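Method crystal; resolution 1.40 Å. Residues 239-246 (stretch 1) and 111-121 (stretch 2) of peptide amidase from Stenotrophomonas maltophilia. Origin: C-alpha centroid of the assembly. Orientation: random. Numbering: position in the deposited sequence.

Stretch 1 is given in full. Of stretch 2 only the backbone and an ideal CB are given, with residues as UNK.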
ATOM      1  N   THR A 239      10.627   9.115   0.273  1.00  6.65           N
ATOM      2  CA  THR A 239      11.787   9.858   0.746  1.00  8.10           C
ATOM      3  C   THR A 239      11.667  10.173   2.238  1.00  9.27           C
ATOM      4  O   THR A 239      12.654  10.139   2.972  1.00 11.49           O
ATOM      5  CB  THR A 239      11.944  11.178  -0.044  1.00  8.11           C
ATOM      6  OG1 THR A 239      12.176  10.882  -1.429  1.00  8.90           O
ATOM      7  CG2 THR A 239      13.111  11.996   0.498  1.00 12.25           C
ATOM      8  N   ALA A 240      10.453  10.464   2.685  1.00  7.75           N
ATOM      9  CA  ALA A 240      10.227  10.798   4.085  1.00  8.14           C
ATOM     10  C   ALA A 240      10.157   9.601   5.038  1.00  8.87           C
ATOM     11  O   ALA A 240      10.603   9.700   6.182  1.00 11.10           O
ATOM     12  CB  ALA A 240       8.953  11.633   4.213  1.00  9.63           C
ATOM     13  N   ILE A 241       9.611   8.476   4.582  1.00  7.92           N
ATOM     14  CA  ILE A 241       9.471   7.321   5.467  1.00  7.91           C
ATOM     15  C   ILE A 241      10.623   6.323   5.478  1.00  8.43           C
ATOM     16  O   ILE A 241      10.747   5.545   6.424  1.00  9.07           O
ATOM     17  CB  ILE A 241       8.147   6.552   5.193  1.00  7.62           C
ATOM     18  CG1 ILE A 241       8.143   5.948   3.787  1.00  7.76           C
ATOM     19  CG2 ILE A 241       6.959   7.494   5.377  1.00 10.49           C
ATOM     20  CD1 ILE A 241       6.898   5.117   3.484  1.00  8.79           C
ATOM     21  N   ALA A 242      11.463   6.330   4.449  1.00  7.11           N
ATOM     22  CA  ALA A 242      12.586   5.397   4.413  1.00  7.22           C
ATOM     23  C   ALA A 242      13.610   5.755   5.481  1.00  7.96           C
ATOM     24  O   ALA A 242      13.885   6.933   5.718  1.00 10.32           O
ATOM     25  CB  ALA A 242      13.244   5.410   3.036  1.00  7.54           C
ATOM     26  N   GLY A 243      14.172   4.741   6.131  1.00  8.62           N
ATOM     27  CA  GLY A 243      15.171   5.007   7.148  1.00  9.50           C
ATOM     28  C   GLY A 243      15.410   3.853   8.098  1.00  9.02           C
ATOM     29  O   GLY A 243      14.528   3.023   8.321  1.00  9.57           O
ATOM     30  N   ARG A 244      16.613   3.803   8.659  1.00  8.75           N
ATOM     31  CA  ARG A 244      16.981   2.756   9.602  1.00  9.34           C
ATOM     32  C   ARG A 244      16.329   3.003  10.961  1.00  8.76           C
ATOM     33  O   ARG A 244      16.247   4.139  11.434  1.00 11.46           O
ATOM     34  CB  ARG A 244      18.501   2.704   9.760  1.00 11.06           C
ATOM     35  CG  ARG A 244      19.003   1.545  10.605  1.00 15.04           C
ATOM     36  CD  ARG A 244      20.524   1.483  10.605  1.00 21.36           C
ATOM     37  NE  ARG A 244      21.022   0.319  11.332  1.00 27.62           N
ATOM     38  CZ  ARG A 244      22.308   0.003  11.449  1.00 30.59           C
ATOM     39  NH1 ARG A 244      23.236   0.766  10.885  1.00 33.06           N
ATOM     40  NH2 ARG A 244      22.666  -1.076  12.131  1.00 32.41           N
ATOM     41  N   ASP A 245      15.861   1.926  11.581  1.00  8.77           N
ATOM     42  CA  ASP A 245      15.214   1.989  12.887  1.00  9.05           C
ATOM     43  C   ASP A 245      15.721   0.814  13.719  1.00  9.43           C
ATOM     44  O   ASP A 245      15.558  -0.341  13.329  1.00  9.45           O
ATOM     45  CB  ASP A 245      13.690   1.910  12.709  1.00  9.08           C
ATOM     46  CG  ASP A 245      12.931   1.869  14.029  1.00 11.60           C
ATOM     47  OD1 ASP A 245      13.523   2.140  15.096  1.00 11.58           O
ATOM     48  OD2 ASP A 245      11.721   1.567  13.994  1.00  9.72           O
ATOM     49  N   ASP A 246      16.344   1.111  14.858  1.00  9.49           N
ATOM     50  CA  ASP A 246      16.872   0.062  15.728  1.00 10.45           C
ATOM     51  C   ASP A 246      15.817  -0.962  16.146  1.00 10.22           C
ATOM     52  O   ASP A 246      16.146  -2.111  16.433  1.00 10.50           O
ATOM     53  CB  ASP A 246      17.497   0.662  16.994  1.00 13.51           C
ATOM     54  CG  ASP A 246      18.731   1.495  16.705  1.00 17.61           C
ATOM     55  OD1 ASP A 246      19.516   1.118  15.810  1.00 21.31           O
ATOM     56  OD2 ASP A 246      18.924   2.520  17.391  1.00 21.84           O
ATOM     57  N   UNK A 111       3.940   5.207  15.306  1.00  7.22           N
ATOM     58  CA  UNK A 111       4.842   4.225  14.718  1.00  7.00           C
ATOM     59  C   UNK A 111       6.049   5.024  14.218  1.00  7.25           C
ATOM     60  O   UNK A 111       5.952   6.233  13.993  1.00  7.90           O
ATOM     61  CB  UNK A 111       4.174   3.425  13.598  1.00  7.00           C
ATOM     62  N   UNK A 112       7.179   4.357  14.029  1.00  7.75           N
ATOM     63  CA  UNK A 112       8.375   5.044  13.560  1.00  7.94           C
ATOM     64  C   UNK A 112       8.135   5.868  12.295  1.00  6.93           C
ATOM     65  O   UNK A 112       8.506   7.040  12.236  1.00  7.51           O
ATOM     66  CB  UNK A 112       9.485   4.023  13.303  1.00  7.94           C
ATOM     67  N   UNK A 113       7.509   5.275  11.283  1.00  6.84           N
ATOM     68  CA  UNK A 113       7.288   6.013  10.044  1.00  6.64           C
ATOM     69  C   UNK A 113       6.360   7.209  10.234  1.00  6.28           C
ATOM     70  O   UNK A 113       6.444   8.186   9.489  1.00  7.31           O
ATOM     71  CB  UNK A 113       6.711   5.079   8.978  1.00  6.64           C
ATOM     72  N   UNK A 114       5.480   7.141  11.229  1.00  6.97           N
ATOM     73  CA  UNK A 114       4.574   8.251  11.495  1.00  7.12           C
ATOM     74  C   UNK A 114       5.369   9.383  12.145  1.00  8.64           C
ATOM     75  O   UNK A 114       5.133  10.559  11.863  1.00  8.93           O
ATOM     76  CB  UNK A 114       3.410   7.813  12.387  1.00  7.12           C
ATOM     77  N   UNK A 115       6.317   9.029  13.010  1.00  7.81           N
ATOM     78  CA  UNK A 115       7.154  10.040  13.642  1.00  9.12           C
ATOM     79  C   UNK A 115       7.947  10.738  12.537  1.00  8.94           C
ATOM     80  O   UNK A 115       8.118  11.956  12.557  1.00  9.12           O
ATOM     81  CB  UNK A 115       8.080   9.425  14.693  1.00  9.12           C
ATOM     82  N   UNK A 116       8.417   9.970  11.558  1.00  7.68           N
ATOM     83  CA  UNK A 116       9.167  10.564  10.458  1.00  8.48           C
ATOM     84  C   UNK A 116       8.286  11.497   9.628  1.00  7.94           C
ATOM     85  O   UNK A 116       8.721  12.579   9.237  1.00  9.40           O
ATOM     86  CB  UNK A 116       9.759   9.469   9.569  1.00  8.48           C
ATOM     87  N   UNK A 117       7.049  11.090   9.358  1.00  7.27           N
ATOM     88  CA  UNK A 117       6.142  11.925   8.574  1.00  7.50           C
ATOM     89  C   UNK A 117       5.811  13.220   9.307  1.00  7.94           C
ATOM     90  O   UNK A 117       5.785  14.290   8.703  1.00  8.33           O
ATOM     91  CB  UNK A 117       4.856  11.160   8.255  1.00  7.50           C
ATOM     92  N   UNK A 118       5.560  13.127  10.607  1.00  8.19           N
ATOM     93  CA  UNK A 118       5.239  14.324  11.367  1.00  8.27           C
ATOM     94  C   UNK A 118       6.448  15.249  11.483  1.00 10.06           C
ATOM     95  O   UNK A 118       6.299  16.470  11.413  1.00 10.42           O
ATOM     96  CB  UNK A 118       4.729  13.945  12.759  1.00  8.27           C
ATOM     97  N   UNK A 119       7.642  14.682  11.636  1.00  9.50           N
ATOM     98  CA  UNK A 119       8.842  15.507  11.719  1.00 11.33           C
ATOM     99  C   UNK A 119       9.045  16.221  10.381  1.00  9.94           C
ATOM    100  O   UNK A 119       9.565  17.336  10.337  1.00 11.31           O
ATOM    101  CB  UNK A 119      10.065  14.662  12.080  1.00 11.33           C
ATOM    102  N   UNK A 120       8.622  15.577   9.297  1.00  8.79           N
ATOM    103  CA  UNK A 120       8.729  16.142   7.954  1.00  8.91           C
ATOM    104  C   UNK A 120       7.662  17.211   7.711  1.00  8.50           C
ATOM    105  O   UNK A 120       7.648  17.858   6.659  1.00  9.38           O
ATOM    106  CB  UNK A 120       8.610  15.035   6.905  1.00  8.91           C
ATOM    107  N   UNK A 121       6.760  17.382   8.673  1.00  8.58           N
ATOM    108  CA  UNK A 121       5.725  18.397   8.546  1.00  8.45           C
ATOM    109  C   UNK A 121       4.380  17.955   8.005  1.00  8.04           C
ATOM    110  O   UNK A 121       3.493  18.784   7.811  1.00  8.16           O
ATOM    111  CB  UNK A 121       6.252  19.514   7.644  1.00  8.45           C
TER

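Position 111 precedes the helix, with phi/psi of -71/159 and no atom of stretch 1 within 5.5 Å of its CB. As an N-cap it would suit Ser, Thr, Asp or Asn, but stretch 1 imposes nothing; it is Ala111, whose O accepts from the N of 115 at 3.0 Å.

At 112 CA-to-CB points toward stretch 1, and the ideal CB lies 3.4 Å from Asp245 OD2. Beyond it run the CB of Asp245 and the carbonyls of Gly243 and Arg244, so a long polar or aromatic side chain would suit. Tyr112 (chi1 t) lays one ring face against Asp245, whose CB is 3.9 Å from the ring centroid and 8° off the normal, a CH-pi contact. Its OH reaches to 3.2 Å from Arg244 O.

The CB of 113 points sideways, 4.3 Å from Ile241 CB, which favours an aliphatic residue such as Leu, Ile, Val or Met. Leu113 keeps that 4.3 Å CB to CB contact with Ile241.

Position 114 points away and finds nothing of stretch 1 near; many residues would do, and it is Val114.

Position 115 points sideways with open space beside it, so only a long side chain could approach. Arg115 does: its NH2 donates to water 1 (2.9 Å), which lies 3.0 Å from Asp245 OD2, linking the stretches.

At 116 CB points toward stretch 1, 3.5 Å from Ala240 O. The helix of stretch 1 ends here, and the carbonyls of Ala240, Ile241 and Ala242 call for a donor: Lys, Arg or Gln. Arg116 bends (chi3 p) so that NE donates to Ala240 O at 2.8 Å and 144°. Ala242 O lies over one face of the guanidinium, 3.4 Å from NE, at too poor an angle to bond. NH1 makes a weak 3.4 Å hydrogen bond to Tyr112 OH.

Position 117 points sideways, its CB 5.1 Å from Ile241 CG2, leaving room for a branched or long apolar chain. Leu117 brings CD2 to 3.7 Å from Ile241 CG2 and 4.2 Å from Ala240 CB.

Positions 118 and 119 are out of reach and leave the choice open; they are Arg118 and Asp119.

The CB of 120 points toward Ala240 CB, 4.4 Å away, so a small apolar residue fits; Ala120 makes that contact.

Position 121, with phi/psi of 95/4, closes a Schellman motif, and a CB would jam against the preceding carbonyl: Gly121.

Stretch 2 111-121: AYLVRRLRDAG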
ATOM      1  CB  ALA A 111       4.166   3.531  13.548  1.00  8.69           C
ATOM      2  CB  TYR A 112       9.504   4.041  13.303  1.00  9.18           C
ATOM      3  CG  TYR A 112      10.815   4.709  12.949  1.00 11.90           C
ATOM      4  CD1 TYR A 112      11.588   5.323  13.932  1.00 14.35           C
ATOM      5  CD2 TYR A 112      11.259   4.768  11.628  1.00 11.65           C
ATOM      6  CE1 TYR A 112      12.770   5.983  13.609  1.00 16.21           C
ATOM      7  CE2 TYR A 112      12.442   5.428  11.294  1.00 12.66           C
ATOM      8  CZ  TYR A 112      13.186   6.032  12.292  1.00 17.03           C
ATOM      9  OH  TYR A 112      14.344   6.703  11.978  1.00 21.80           O
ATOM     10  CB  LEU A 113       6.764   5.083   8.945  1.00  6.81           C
ATOM     11  CG  LEU A 113       5.350   4.514   9.016  1.00  6.91           C
ATOM     12  CD1 LEU A 113       4.350   5.527   8.464  1.00  7.97           C
ATOM     13  CD2 LEU A 113       5.297   3.247   8.184  1.00  8.50           C
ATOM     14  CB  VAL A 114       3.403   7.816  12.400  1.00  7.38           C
ATOM     15  CG1 VAL A 114       2.563   9.023  12.798  1.00  8.99           C
ATOM     16  CG2 VAL A 114       2.540   6.806  11.659  1.00  7.50           C
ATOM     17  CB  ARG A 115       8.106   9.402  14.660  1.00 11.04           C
ATOM     18  CG  ARG A 115       7.389   8.735  15.830  1.00 12.97           C
ATOM     19  CD  ARG A 115       8.277   8.623  17.064  1.00 16.88           C
ATOM     20  NE  ARG A 115       9.397   7.698  16.898  1.00 20.63           N
ATOM     21  CZ  ARG A 115       9.285   6.374  16.902  1.00 22.67           C
ATOM     22  NH1 ARG A 115       8.098   5.804  17.065  1.00 23.40           N
ATOM     23  NH2 ARG A 115      10.364   5.615  16.757  1.00 24.69           N
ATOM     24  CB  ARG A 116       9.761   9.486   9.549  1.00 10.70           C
ATOM     25  CG  ARG A 116      10.892   8.681  10.174  1.00 13.47           C
ATOM     26  CD  ARG A 116      11.593   7.832   9.124  1.00 17.71           C
ATOM     27  NE  ARG A 116      12.343   8.643   8.167  1.00 21.50           N
ATOM     28  CZ  ARG A 116      13.494   9.250   8.439  1.00 25.25           C
ATOM     29  NH1 ARG A 116      14.037   9.141   9.643  1.00 26.58           N
ATOM     30  NH2 ARG A 116      14.106   9.967   7.506  1.00 26.51           N
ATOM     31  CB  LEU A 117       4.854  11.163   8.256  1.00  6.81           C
ATOM     32  CG  LEU A 117       4.985  10.084   7.180  1.00  6.94           C
ATOM     33  CD1 LEU A 117       3.733   9.233   7.163  1.00  8.43           C
ATOM     34  CD2 LEU A 117       5.223  10.732   5.824  1.00  7.64           C
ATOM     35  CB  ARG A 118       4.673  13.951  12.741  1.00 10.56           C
ATOM     36  CG  ARG A 118       3.193  13.574  12.658  1.00 11.01           C
ATOM     37  CD  ARG A 118       2.601  13.133  13.987  1.00 13.53           C
ATOM     38  NE  ARG A 118       1.147  13.285  13.977  1.00 16.41           N
ATOM     39  CZ  ARG A 118       0.302  12.498  14.633  1.00 15.43           C
ATOM     40  NH1 ARG A 118       0.756  11.483  15.359  1.00 16.37           N
ATOM     41  NH2 ARG A 118      -1.003  12.729  14.569  1.00 15.48           N
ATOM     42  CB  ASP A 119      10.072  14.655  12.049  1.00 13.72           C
ATOM     43  CG  ASP A 119      10.026  14.084  13.453  1.00 20.66           C
ATOM     44  OD1 ASP A 119       9.571  14.797  14.370  1.00 24.20           O
ATOM     45  OD2 ASP A 119      10.458  12.925  13.641  1.00 25.44           O
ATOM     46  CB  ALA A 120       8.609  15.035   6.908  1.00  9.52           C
TER
HETATM   47  O   HOH W   1      11.017   2.781  16.661  1.00 21.58           O
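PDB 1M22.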